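Phosphoacetylglucosamine mutase (PDB 5O9X) probably interconverts the 6-phosphate and 1-phosphate forms of N-acetylglucosamine. Local coordinates at residues A[164-169]-A[186-191]. The protein carries 1 engineered substitution. Sequence-based numbering, arbitrary orientation.
Sequences TPQLHY and PTEQGY
Y169 and Y191 meet as an edge-to-face aromatic pair. The edge of Y191 points at the face of Y169, with ring centroids 5.4 Å apart and planes at 81°. Y169 can be followed outward from its helix. Y169 CB lies 3.9 Å from Y191 CD1. Y169 CG is closer to the same atom. It is anti to the backbone N (chi1 163°), which puts it next to Y191 CD1. CD2 and CE2 then run past Y191 CB, with 3.7 Å between Y169 CE2 and Y191 CB. Y169 CZ comes to 3.6 Å from Y191 CA, which sits over this face, offset toward the rim, as a CH-pi contact. The tip, Y169 OH, lies against the backbone at G190, 3.1 Å from G190 C. It forms no hydrogen bond to G190 O or Y191 N; its hydrogen bond is with E185 O.

Q166 covers one face of the Y191 ring. Q166 CG stands almost exactly over the centre, 3.6 Å from the Y191 ring centroid, in a second CH-pi contact. The amide is turned nearly perpendicular to the ring. Q166 NE2 approaches Y191 CD2 at 3.4 Å, also touches E188 CG and is hydrogen-bonded to Y192 OH. Q166 thus lies on a face of Y191 and Y169 at its edge, and Y191 OH bonds to D427.

T187 N-caps the second helix: T187 OG1 accepts from G190 N at 2.9 Å. The contact is largely buried and joins two consecutive helices, 164-176 and 188-202, from the first and second family domains. On the first helix, L167 and H168 pack on strand 75-81 of the first domain's sheet. Beside the second, helix 221-231 supplies K224, which touches Q166 and forms a salt bridge with E188 OE2, an atom also hydrogen-bonded to Y192 OH.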
# COMPACT_ATOMS: atom_id res chain seq x y z
N THR A 164 9.00 -0.12 -2.18
CA THR A 164 8.01 0.46 -3.08
C THR A 164 7.86 1.97 -2.90
O THR A 164 7.86 2.69 -3.88
CB THR A 164 6.72 -0.35 -2.96
OG1 THR A 164 6.98 -1.66 -3.53
CG2 THR A 164 5.54 0.29 -3.76
N PRO A 165 7.66 2.45 -1.67
CA PRO A 165 7.46 3.89 -1.52
C PRO A 165 8.70 4.71 -1.93
O PRO A 165 8.54 5.82 -2.43
CB PRO A 165 7.26 4.07 0.00
CG PRO A 165 6.78 2.76 0.49
CD PRO A 165 7.34 1.70 -0.42
N GLN A 166 9.92 4.16 -1.74
CA GLN A 166 11.15 4.87 -2.30
C GLN A 166 11.04 5.09 -3.80
O GLN A 166 11.35 6.21 -4.28
CB GLN A 166 12.44 4.16 -1.99
CG GLN A 166 12.82 4.39 -0.54
CD GLN A 166 14.08 3.59 -0.18
OE1 GLN A 166 14.37 2.49 -0.74
NE2 GLN A 166 14.85 4.15 0.75
N LEU A 167 10.63 4.05 -4.54
CA LEU A 167 10.46 4.20 -5.98
C LEU A 167 9.37 5.29 -6.31
O LEU A 167 9.60 6.16 -7.15
CB LEU A 167 10.23 2.78 -6.66
CG LEU A 167 10.11 3.16 -8.13
CD1 LEU A 167 11.37 3.43 -8.95
CD2 LEU A 167 8.98 2.49 -8.85
N HIS A 168 8.16 5.22 -5.69
CA HIS A 168 7.15 6.29 -5.90
C HIS A 168 7.69 7.72 -5.60
O HIS A 168 7.41 8.73 -6.33
CB HIS A 168 5.99 6.04 -4.94
CG HIS A 168 5.03 5.01 -5.41
ND1 HIS A 168 5.31 3.67 -5.41
CD2 HIS A 168 3.76 5.14 -5.91
CE1 HIS A 168 4.24 3.00 -5.82
NE2 HIS A 168 3.31 3.88 -6.17
N TYR A 169 8.45 7.83 -4.51
CA TYR A 169 9.14 9.08 -4.13
C TYR A 169 10.08 9.58 -5.24
O TYR A 169 10.03 10.76 -5.60
CB TYR A 169 9.91 8.91 -2.76
CG TYR A 169 10.92 9.97 -2.52
CD1 TYR A 169 10.56 11.17 -1.79
CD2 TYR A 169 12.22 9.86 -3.03
CE1 TYR A 169 11.51 12.17 -1.55
CE2 TYR A 169 13.15 10.89 -2.82
CZ TYR A 169 12.79 12.03 -2.10
OH TYR A 169 13.74 13.06 -1.89
N PRO A 186 16.01 13.28 -6.11
CA PRO A 186 15.46 11.98 -6.60
C PRO A 186 16.40 10.82 -6.38
O PRO A 186 16.72 10.07 -7.30
CB PRO A 186 15.25 12.25 -8.07
CG PRO A 186 16.37 13.23 -8.43
CD PRO A 186 16.67 14.04 -7.20
N THR A 187 16.87 10.66 -5.15
CA THR A 187 17.81 9.62 -4.80
C THR A 187 17.39 9.06 -3.46
O THR A 187 16.61 9.67 -2.66
CB THR A 187 19.23 10.17 -4.60
OG1 THR A 187 19.15 11.07 -3.49
CG2 THR A 187 19.76 10.95 -5.89
N GLU A 188 17.95 7.91 -3.17
CA GLU A 188 17.71 7.26 -1.91
C GLU A 188 18.17 8.12 -0.75
O GLU A 188 17.47 8.22 0.26
CB GLU A 188 18.45 5.91 -1.95
CG GLU A 188 17.85 4.91 -1.06
CD GLU A 188 18.51 3.55 -1.17
OE1 GLU A 188 18.69 3.07 -2.33
OE2 GLU A 188 18.89 3.05 -0.09
N GLN A 189 19.37 8.76 -0.87
CA GLN A 189 19.78 9.76 0.18
C GLN A 189 18.74 10.88 0.35
O GLN A 189 18.49 11.31 1.46
CB GLN A 189 21.10 10.42 -0.24
CG GLN A 189 21.70 11.36 0.82
CD GLN A 189 23.13 11.83 0.45
OE1 GLN A 189 23.89 11.11 -0.16
NE2 GLN A 189 23.48 13.03 0.85
N GLY A 190 18.17 11.41 -0.77
CA GLY A 190 17.23 12.49 -0.69
C GLY A 190 15.96 12.05 0.08
O GLY A 190 15.40 12.80 0.91
N TYR A 191 15.54 10.83 -0.19
CA TYR A 191 14.38 10.22 0.57
C TYR A 191 14.64 10.22 2.09
O TYR A 191 13.80 10.71 2.86
CB TYR A 191 14.13 8.81 0.04
CG TYR A 191 13.14 7.98 0.83
CD1 TYR A 191 11.80 8.05 0.52
CD2 TYR A 191 13.57 7.14 1.90
CE1 TYR A 191 10.87 7.29 1.22
CE2 TYR A 191 12.62 6.42 2.67
CZ TYR A 191 11.30 6.49 2.32
OH TYR A 191 10.35 5.79 3.01